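Local coordinates for transcriptional activator TenA-1 (Sulfolobus solfataricus P2, PDB 2QZC), which probably acts as a TenA-type thiaminase of the TENA/THI-4/PQQC family, an all-helical enzyme with a heme oxygenase-like fold that would cleave thiamin-related compounds, at residues 18-22 with 196-200; 22-28 with 203-207; 132-136 with 191-196. The contacts are given in a common frame with arbitrary orientation. Residue numbers count along the deposited sequence, not the author numbering.

Contact 1. Residues 18-22 with 196-200; sequences LWNKY and VRFEI. With IMD (imidazole), chain C.
Two helices of a heme oxygenase-like fold pack side by side here: the short helix 18-23 near the N-terminus rests on the long final helix 186-208, one flank of the contact facing solvent and the other facing the interior. The local axes run the same way, crossing at 33° and approaching to 9.0 Å, with the CA atoms of Tyr22 and Ile200 5.0 Å apart. Val196 (t) points at the short helix, its CG1 lying 3.8 Å from Leu18 CB and 4.0 Å from Tyr22 CB, while its CG2 meets the edge of the Trp19 indole at CZ3 (4.0 Å). One turn later Ile200 (m, t) sets CD1 3.9 Å from Leu18 CD2 and 3.7 Å from Lys21 CB. At the outer margin the guanidinium of Arg197 lies with one face over Leu18 CD1, which is 4.0 Å from CZ.

On the inner flank Tyr22 (t) lays its ring against Glu199, whose CB makes a CH-pi contact 3.7 Å from the ring centroid. Tyr22 OH is hydrogen-bonded to Pro136 O. Glu199 (m, m) turns its carboxylate to Tyr115 OH and an imidazole, probably from the crystallisation liquor, that is also hydrogen-bonded to Asp48. This polar pocket is consistent with the TenA active site, where relatives use a glutamate of the last helix. Imidazole N1 donates to Glu199 OE2 at 2.8 Å, with an N-H...O angle of 163°.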
loop_
_atom_site.group_PDB
_atom_site.type_symbol
_atom_site.label_atom_id
_atom_site.label_comp_id
_atom_site.label_asym_id
_atom_site.label_seq_id
_atom_site.Cartn_x
_atom_site.Cartn_y
_atom_site.Cartn_z
ATOM N N LEU A 18 -5.552 -3.322 31.421
ATOM C CA LEU A 18 -5.022 -2.301 30.519
ATOM C C LEU A 18 -6.026 -1.858 29.480
ATOM O O LEU A 18 -5.953 -0.725 29.024
ATOM C CB LEU A 18 -3.759 -2.812 29.791
ATOM C CG LEU A 18 -2.519 -3.079 30.619
ATOM C CD1 LEU A 18 -1.416 -3.784 29.787
ATOM C CD2 LEU A 18 -1.993 -1.771 31.223
ATOM N N TRP A 19 -6.939 -2.736 29.059
ATOM C CA TRP A 19 -7.880 -2.384 28.017
ATOM C C TRP A 19 -8.734 -1.191 28.394
ATOM O O TRP A 19 -8.827 -0.230 27.633
ATOM C CB TRP A 19 -8.727 -3.561 27.548
ATOM C CG TRP A 19 -9.482 -3.226 26.286
ATOM C CD1 TRP A 19 -10.827 -3.020 26.173
ATOM C CD2 TRP A 19 -8.937 -3.043 24.966
ATOM N NE1 TRP A 19 -11.158 -2.727 24.872
ATOM C CE2 TRP A 19 -10.027 -2.765 24.097
ATOM C CE3 TRP A 19 -7.647 -3.126 24.416
ATOM C CZ2 TRP A 19 -9.839 -2.523 22.714
ATOM C CZ3 TRP A 19 -7.481 -2.907 23.056
ATOM C CH2 TRP A 19 -8.538 -2.612 22.226
ATOM N N ASN A 20 -9.339 -1.224 29.570
ATOM C CA ASN A 20 -10.154 -0.075 29.991
ATOM C C ASN A 20 -9.308 1.151 30.321
ATOM O O ASN A 20 -9.792 2.274 30.155
ATOM C CB ASN A 20 -11.129 -0.441 31.123
ATOM C CG ASN A 20 -12.321 -1.255 30.614
ATOM O OD1 ASN A 20 -12.671 -1.217 29.426
ATOM N ND2 ASN A 20 -12.935 -2.005 31.511
ATOM N N LYS A 21 -8.059 0.959 30.754
ATOM C CA LYS A 21 -7.158 2.112 30.955
ATOM C C LYS A 21 -6.938 2.872 29.645
ATOM O O LYS A 21 -6.678 4.072 29.649
ATOM C CB LYS A 21 -5.830 1.710 31.574
ATOM C CG LYS A 21 -5.957 1.326 33.052
ATOM C CD LYS A 21 -4.654 0.912 33.664
ATOM C CE LYS A 21 -4.843 0.573 35.142
ATOM N NZ LYS A 21 -3.512 0.315 35.754
ATOM N N TYR A 22 -7.018 2.142 28.522
ATOM C CA TYR A 22 -6.915 2.705 27.175
ATOM C C TYR A 22 -8.246 3.303 26.700
ATOM O O TYR A 22 -8.336 4.510 26.440
ATOM C CB TYR A 22 -6.397 1.602 26.215
ATOM C CG TYR A 22 -6.538 1.828 24.720
ATOM C CD1 TYR A 22 -6.450 3.089 24.154
ATOM C CD2 TYR A 22 -6.685 0.736 23.851
ATOM C CE1 TYR A 22 -6.582 3.277 22.787
ATOM C CE2 TYR A 22 -6.784 0.913 22.470
ATOM C CZ TYR A 22 -6.685 2.190 21.955
ATOM O OH TYR A 22 -6.787 2.393 20.593
ATOM N N VAL A 196 -1.026 -1.519 23.495
ATOM C CA VAL A 196 -2.000 -0.948 24.430
ATOM C C VAL A 196 -1.291 -0.031 25.452
ATOM O O VAL A 196 -1.776 1.066 25.755
ATOM C CB VAL A 196 -2.847 -2.046 25.135
ATOM C CG1 VAL A 196 -3.768 -1.411 26.205
ATOM C CG2 VAL A 196 -3.648 -2.837 24.100
ATOM N N ARG A 197 -0.128 -0.440 25.953
ATOM C CA ARG A 197 0.636 0.435 26.858
ATOM C C ARG A 197 0.995 1.748 26.154
ATOM O O ARG A 197 0.921 2.821 26.756
ATOM C CB ARG A 197 1.901 -0.209 27.364
ATOM C CG ARG A 197 1.662 -1.412 28.298
ATOM C CD ARG A 197 3.001 -1.914 28.857
ATOM N NE ARG A 197 2.807 -3.141 29.656
ATOM C CZ ARG A 197 2.398 -3.181 30.910
ATOM N NH1 ARG A 197 2.062 -2.101 31.582
ATOM N NH2 ARG A 197 2.303 -4.383 31.486
ATOM N N PHE A 198 1.364 1.683 24.872
ATOM C CA PHE A 198 1.705 2.902 24.159
ATOM C C PHE A 198 0.478 3.800 23.959
ATOM O O PHE A 198 0.609 5.031 23.965
ATOM C CB PHE A 198 2.367 2.603 22.806
ATOM C CG PHE A 198 3.758 2.071 22.898
ATOM C CD1 PHE A 198 4.732 2.849 23.498
ATOM C CD2 PHE A 198 4.161 0.932 22.219
ATOM C CE1 PHE A 198 6.068 2.411 23.562
ATOM C CE2 PHE A 198 5.433 0.471 22.292
ATOM C CZ PHE A 198 6.415 1.199 22.946
ATOM N N GLU A 199 -0.693 3.221 23.725
ATOM C CA GLU A 199 -1.926 4.018 23.592
ATOM C C GLU A 199 -2.228 4.772 24.872
ATOM O O GLU A 199 -2.532 5.978 24.869
ATOM C CB GLU A 199 -3.100 3.117 23.221
ATOM C CG GLU A 199 -3.073 2.619 21.800
ATOM C CD GLU A 199 -3.315 3.704 20.777
ATOM O OE1 GLU A 199 -3.796 4.812 21.125
ATOM O OE2 GLU A 199 -3.025 3.458 19.575
ATOM N N ILE A 200 -2.152 4.070 26.008
ATOM C CA ILE A 200 -2.359 4.705 27.315
ATOM C C ILE A 200 -1.356 5.863 27.491
ATOM O O ILE A 200 -1.735 6.997 27.870
ATOM C CB ILE A 200 -2.217 3.682 28.443
ATOM C CG1 ILE A 200 -3.323 2.629 28.358
ATOM C CG2 ILE A 200 -2.270 4.386 29.818
ATOM C CD1 ILE A 200 -3.041 1.334 29.172
HETATM N N1 IMD C . -2.973 5.943 18.301
HETATM C C2 IMD C . -3.681 6.537 17.367
HETATM N N3 IMD C . -3.184 7.750 17.209
HETATM C C4 IMD C . -2.134 7.900 18.020
HETATM C C5 IMD C . -1.981 6.736 18.727
#

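Contact 2. Residues 22-28 with 203-207; sequences YVKHEFI and WDASL
The bend between helices 18-23 and 26-32 forms a hollow that the Trp203 indole fills, the centre of an aromatic cluster. Residues 22-28 leave one helix at Lys24 (phi/psi -119°/29°), pass through extended His25 (-60°/149°) and enter the next, wrapping around Trp203 (m) of helix 186-208; the CA atoms of Phe27 and Trp203 are 6.1 Å apart. The walls of the hollow are Tyr22, His25, Phe27 and Ile28. At its floor Trp203 NE1 donates to Tyr22 O (3.3 Å, 136°), with Ile28 CD1 3.6 Å from CZ2 of Trp203. Phe27 (t) lies nearly parallel to the six-membered ring of Trp203 but slid so far that they barely overlap, planes at 23°, its CD1 3.3 Å from Trp203 CE3. Trp203 CB lies over the face of the His25 (t) ring, 3.4 Å from the centroid, a CH-pi contact. Both nitrogens of that imidazole are used: ND1 N-caps the following helix by accepting from Phe27 N (3.0 Å), and NE2 donates to Asp204 OD1 (2.8 Å). Leu207 (m, t) closes the outer rim, CD1 3.7 Å from His25 CE1 and CD2 3.9 Å from Phe27 CD2. Around this cluster, helix 38-63 contributes Tyr44 against Phe27 and Trp203, while helix 127-148 meets Ile28 through Val144, Tyr147 and Val148.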
loop_
_atom_site.group_PDB
_atom_site.type_symbol
_atom_site.label_atom_id
_atom_site.label_comp_id
_atom_site.label_asym_id
_atom_site.label_seq_id
_atom_site.Cartn_x
_atom_site.Cartn_y
_atom_site.Cartn_z
ATOM N N TYR A 22 -7.018 2.142 28.522
ATOM C CA TYR A 22 -6.915 2.705 27.175
ATOM C C TYR A 22 -8.246 3.303 26.700
ATOM O O TYR A 22 -8.336 4.510 26.440
ATOM C CB TYR A 22 -6.397 1.602 26.215
ATOM C CG TYR A 22 -6.538 1.828 24.720
ATOM C CD1 TYR A 22 -6.450 3.089 24.154
ATOM C CD2 TYR A 22 -6.685 0.736 23.851
ATOM C CE1 TYR A 22 -6.582 3.277 22.787
ATOM C CE2 TYR A 22 -6.784 0.913 22.470
ATOM C CZ TYR A 22 -6.685 2.190 21.955
ATOM O OH TYR A 22 -6.787 2.393 20.593
ATOM N N VAL A 23 -9.272 2.479 26.560
ATOM C CA VAL A 23 -10.516 2.926 25.931
ATOM C C VAL A 23 -11.426 3.762 26.831
ATOM O O VAL A 23 -12.350 4.395 26.313
ATOM C CB VAL A 23 -11.294 1.784 25.250
ATOM C CG1 VAL A 23 -10.446 1.098 24.163
ATOM C CG2 VAL A 23 -11.842 0.782 26.282
ATOM N N LYS A 24 -11.154 3.765 28.129
ATOM C CA LYS A 24 -11.871 4.621 29.093
ATOM C C LYS A 24 -10.895 5.582 29.769
ATOM O O LYS A 24 -11.132 6.053 30.890
ATOM C CB LYS A 24 -12.632 3.781 30.144
ATOM C CG LYS A 24 -13.612 2.812 29.567
ATOM C CD LYS A 24 -14.338 2.016 30.685
ATOM C CE LYS A 24 -15.530 1.214 30.118
ATOM N NZ LYS A 24 -16.245 0.519 31.202
ATOM N N HIS A 25 -9.810 5.946 29.065
ATOM C CA HIS A 25 -8.810 6.872 29.601
ATOM C C HIS A 25 -9.435 8.242 29.936
ATOM O O HIS A 25 -10.376 8.667 29.273
ATOM C CB HIS A 25 -7.709 7.096 28.534
ATOM C CG HIS A 25 -6.455 7.701 29.068
ATOM N ND1 HIS A 25 -6.295 9.054 29.310
ATOM C CD2 HIS A 25 -5.272 7.114 29.363
ATOM C CE1 HIS A 25 -5.073 9.253 29.778
ATOM N NE2 HIS A 25 -4.433 8.087 29.825
ATOM N N GLU A 26 -8.877 8.900 30.951
ATOM C CA GLU A 26 -9.252 10.271 31.341
ATOM C C GLU A 26 -9.429 11.182 30.120
ATOM O O GLU A 26 -10.387 11.949 30.029
ATOM C CB GLU A 26 -8.190 10.852 32.265
ATOM C CG GLU A 26 -8.408 12.308 32.692
ATOM C CD GLU A 26 -7.346 12.827 33.643
ATOM O OE1 GLU A 26 -6.433 12.072 34.048
ATOM O OE2 GLU A 26 -7.436 14.033 33.970
ATOM N N PHE A 27 -8.490 11.125 29.180
ATOM C CA PHE A 27 -8.536 11.950 27.968
ATOM C C PHE A 27 -9.872 11.742 27.246
ATOM O O PHE A 27 -10.503 12.702 26.807
ATOM C CB PHE A 27 -7.364 11.578 27.040
ATOM C CG PHE A 27 -7.211 12.461 25.826
ATOM C CD1 PHE A 27 -8.006 12.282 24.678
ATOM C CD2 PHE A 27 -6.212 13.417 25.769
ATOM C CE1 PHE A 27 -7.813 13.061 23.524
ATOM C CE2 PHE A 27 -6.020 14.200 24.630
ATOM C CZ PHE A 27 -6.837 14.022 23.504
ATOM N N ILE A 28 -10.266 10.484 27.080
ATOM C CA ILE A 28 -11.519 10.116 26.418
ATOM C C ILE A 28 -12.750 10.535 27.227
ATOM O O ILE A 28 -13.730 11.032 26.647
ATOM C CB ILE A 28 -11.551 8.599 26.144
ATOM C CG1 ILE A 28 -10.494 8.300 25.063
ATOM C CG2 ILE A 28 -12.969 8.089 25.765
ATOM C CD1 ILE A 28 -10.118 6.804 25.041
ATOM N N TRP A 203 -2.165 9.063 25.320
ATOM C CA TRP A 203 -3.161 9.966 25.922
ATOM C C TRP A 203 -2.549 10.690 27.115
ATOM O O TRP A 203 -2.819 11.878 27.311
ATOM C CB TRP A 203 -4.374 9.204 26.418
ATOM C CG TRP A 203 -5.239 8.399 25.545
ATOM C CD1 TRP A 203 -5.654 7.118 25.804
ATOM C CD2 TRP A 203 -5.900 8.793 24.341
ATOM N NE1 TRP A 203 -6.535 6.712 24.853
ATOM C CE2 TRP A 203 -6.676 7.690 23.920
ATOM C CE3 TRP A 203 -5.887 9.972 23.554
ATOM C CZ2 TRP A 203 -7.455 7.698 22.727
ATOM C CZ3 TRP A 203 -6.641 9.994 22.413
ATOM C CH2 TRP A 203 -7.444 8.836 22.011
ATOM N N ASP A 204 -1.786 9.987 27.960
ATOM C CA ASP A 204 -1.052 10.560 29.131
ATOM C C ASP A 204 -0.190 11.763 28.672
ATOM O O ASP A 204 -0.168 12.850 29.270
ATOM C CB ASP A 204 -0.030 9.556 29.795
ATOM C CG ASP A 204 -0.644 8.307 30.534
ATOM O OD1 ASP A 204 -1.828 8.337 30.875
ATOM O OD2 ASP A 204 0.116 7.272 30.755
ATOM N N ALA A 205 0.582 11.529 27.621
ATOM C CA ALA A 205 1.533 12.511 27.107
ATOM C C ALA A 205 0.838 13.751 26.554
ATOM O O ALA A 205 1.390 14.868 26.642
ATOM C CB ALA A 205 2.435 11.869 26.046
ATOM N N SER A 206 -0.372 13.568 26.014
ATOM C CA SER A 206 -1.167 14.687 25.518
ATOM C C SER A 206 -1.734 15.481 26.705
ATOM O O SER A 206 -1.682 16.713 26.686
ATOM C CB SER A 206 -2.240 14.225 24.538
ATOM O OG SER A 206 -1.667 13.887 23.276
ATOM N N LEU A 207 -2.279 14.815 27.731
ATOM C CA LEU A 207 -2.769 15.559 28.920
ATOM C C LEU A 207 -1.671 16.424 29.557
ATOM O O LEU A 207 -1.936 17.526 30.029
ATOM C CB LEU A 207 -3.389 14.594 29.944
ATOM C CG LEU A 207 -4.686 13.910 29.563
ATOM C CD1 LEU A 207 -5.118 12.888 30.647
ATOM C CD2 LEU A 207 -5.808 14.927 29.316
#

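Contact 3. Residues 132-136 with 191-196; sequences VAWTP and IFINSV
Residues 132-136 and 191-196 are both helical and run in the same general direction, their local axes crossing at -32° and coming within 7.8 Å. Ala133 faces Phe192 with CA atoms 5.1 Å apart, and Pro136 faces Val196 at 6.0 Å. The first helix is kinked at Pro136, which has no N-H to give to Val132 O and so breaks the regular bonding; Thr135 N makes only a weak bond to that carbonyl. In this heme oxygenase-like bundle the pair joins helix 127-148 to the final helix 186-208 in a fully buried contact, and shows how a proline within a helix can serve as a packing surface.

Pro136 projects its ring onto Phe192 (t, chi2 -90°): CG lies 3.6 Å from the ring centroid, 16° off the normal, a CH-pi contact over the face. The methyl of Thr135 meets the rim of the same ring, CG2 to CE2 of Phe192 3.9 Å, and Val132 CG1 packs on Phe192 CB at 3.7 Å. Further along, Pro136 CB touches Val196 CG2 (3.9 Å). Ala133, small enough to let the backbones close in, sets CB 3.5 Å from Ile191 CG2.

Beyond the interface, Trp19 and Val15 cover Phe192, and Leu179 of helix 166-179 lies on Val132 and Thr135. Ser195 (m) supplies the polar link: its hydroxyl is also hydrogen-bonded to His118 NE2 of helix 110-125, and across this interface Ser195 OG donates to Ala133 O at 2.6 Å.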
loop_
_atom_site.group_PDB
_atom_site.type_symbol
_atom_site.label_atom_id
_atom_site.label_comp_id
_atom_site.label_asym_id
_atom_site.label_seq_id
_atom_site.Cartn_x
_atom_site.Cartn_y
_atom_site.Cartn_z
ATOM N N VAL A 132 -0.905 -7.677 14.570
ATOM C CA VAL A 132 -1.228 -7.713 15.981
ATOM C C VAL A 132 -0.837 -6.371 16.641
ATOM O O VAL A 132 -1.625 -5.822 17.443
ATOM C CB VAL A 132 -0.623 -8.936 16.690
ATOM C CG1 VAL A 132 -0.762 -8.883 18.183
ATOM C CG2 VAL A 132 -1.275 -10.224 16.117
ATOM N N ALA A 133 0.346 -5.826 16.302
ATOM C CA ALA A 133 0.768 -4.547 16.876
ATOM C C ALA A 133 -0.124 -3.381 16.510
ATOM O O ALA A 133 -0.221 -2.419 17.255
ATOM C CB ALA A 133 2.205 -4.252 16.451
ATOM N N TRP A 134 -0.737 -3.444 15.336
ATOM C CA TRP A 134 -1.579 -2.400 14.769
ATOM C C TRP A 134 -3.032 -2.457 15.239
ATOM O O TRP A 134 -3.737 -1.456 15.205
ATOM C CB TRP A 134 -1.524 -2.584 13.234
ATOM C CG TRP A 134 -2.164 -1.548 12.396
ATOM C CD1 TRP A 134 -2.140 -0.205 12.590
ATOM C CD2 TRP A 134 -2.907 -1.767 11.186
ATOM N NE1 TRP A 134 -2.791 0.430 11.553
ATOM C CE2 TRP A 134 -3.277 -0.493 10.678
ATOM C CE3 TRP A 134 -3.264 -2.914 10.474
ATOM C CZ2 TRP A 134 -4.067 -0.340 9.496
ATOM C CZ3 TRP A 134 -4.015 -2.769 9.288
ATOM C CH2 TRP A 134 -4.384 -1.498 8.824
ATOM N N THR A 135 -3.487 -3.615 15.716
ATOM C CA THR A 135 -4.906 -3.811 16.057
ATOM C C THR A 135 -5.396 -2.917 17.190
ATOM O O THR A 135 -6.473 -2.370 17.061
ATOM C CB THR A 135 -5.197 -5.292 16.283
ATOM O OG1 THR A 135 -4.972 -5.972 15.042
ATOM C CG2 THR A 135 -6.667 -5.494 16.676
ATOM N N PRO A 136 -4.602 -2.704 18.279
ATOM C CA PRO A 136 -5.132 -1.811 19.335
ATOM C C PRO A 136 -5.516 -0.410 18.875
ATOM O O PRO A 136 -6.597 0.089 19.221
ATOM C CB PRO A 136 -3.991 -1.805 20.354
ATOM C CG PRO A 136 -3.390 -3.192 20.196
ATOM C CD PRO A 136 -3.366 -3.383 18.724
ATOM N N ILE A 191 3.140 -8.432 22.147
ATOM C CA ILE A 191 3.233 -7.299 21.198
ATOM C C ILE A 191 1.976 -6.423 21.338
ATOM O O ILE A 191 2.051 -5.181 21.400
ATOM C CB ILE A 191 3.413 -7.795 19.747
ATOM C CG1 ILE A 191 4.781 -8.447 19.590
ATOM C CG2 ILE A 191 3.292 -6.637 18.720
ATOM C CD1 ILE A 191 4.961 -9.253 18.283
ATOM N N PHE A 192 0.794 -7.059 21.339
ATOM C CA PHE A 192 -0.492 -6.391 21.492
ATOM C C PHE A 192 -0.503 -5.603 22.805
ATOM O O PHE A 192 -0.931 -4.430 22.853
ATOM C CB PHE A 192 -1.608 -7.445 21.468
ATOM C CG PHE A 192 -3.011 -6.919 21.400
ATOM C CD1 PHE A 192 -3.721 -6.656 22.572
ATOM C CD2 PHE A 192 -3.678 -6.768 20.174
ATOM C CE1 PHE A 192 -5.039 -6.213 22.523
ATOM C CE2 PHE A 192 -4.995 -6.354 20.122
ATOM C CZ PHE A 192 -5.671 -6.067 21.314
ATOM N N ILE A 193 -0.048 -6.228 23.891
ATOM C CA ILE A 193 0.016 -5.548 25.217
ATOM C C ILE A 193 0.890 -4.275 25.127
ATOM O O ILE A 193 0.485 -3.226 25.609
ATOM C CB ILE A 193 0.572 -6.491 26.325
ATOM C CG1 ILE A 193 -0.455 -7.604 26.636
ATOM C CG2 ILE A 193 0.950 -5.692 27.589
ATOM C CD1 ILE A 193 0.092 -8.758 27.484
ATOM N N ASN A 194 2.044 -4.379 24.464
ATOM C CA ASN A 194 2.920 -3.201 24.299
ATOM C C ASN A 194 2.202 -2.080 23.556
ATOM O O ASN A 194 2.283 -0.906 23.972
ATOM C CB ASN A 194 4.278 -3.509 23.662
ATOM C CG ASN A 194 5.292 -4.026 24.657
ATOM O OD1 ASN A 194 5.045 -3.992 25.885
ATOM N ND2 ASN A 194 6.446 -4.497 24.158
ATOM N N SER A 195 1.479 -2.410 22.476
ATOM C CA SER A 195 0.702 -1.385 21.778
ATOM C C SER A 195 -0.342 -0.715 22.663
ATOM O O SER A 195 -0.513 0.519 22.622
ATOM C CB SER A 195 0.087 -1.932 20.509
ATOM O OG SER A 195 1.086 -2.197 19.535
ATOM N N VAL A 196 -1.026 -1.519 23.495
ATOM C CA VAL A 196 -2.000 -0.948 24.430
ATOM C C VAL A 196 -1.291 -0.031 25.452
ATOM O O VAL A 196 -1.776 1.066 25.755
ATOM C CB VAL A 196 -2.847 -2.046 25.135
ATOM C CG1 VAL A 196 -3.768 -1.411 26.205
ATOM C CG2 VAL A 196 -3.648 -2.837 24.100
#

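Overall arrangement
All three contacts draw on helix 186-208, so one long helix acts as a common seam. Along it come contact 3, contact 1 and contact 2; centres of neighbours lie about 9 Å apart, and those of contacts 2 and 3 about 16 Å. Val196 is shared by contacts 1 and 3, Tyr22 by contacts 1 and 2. Tyr22 also ties all three together, as its OH lies 2.7 Å from Pro136 O, a probable hydrogen bond. Contact 1 alone reaches the bound imidazole directly, through Glu199, in the likely active-site pocket; in contact 2 the Tyr22 side chain stays about 6 Å from that ligand, nearest atoms.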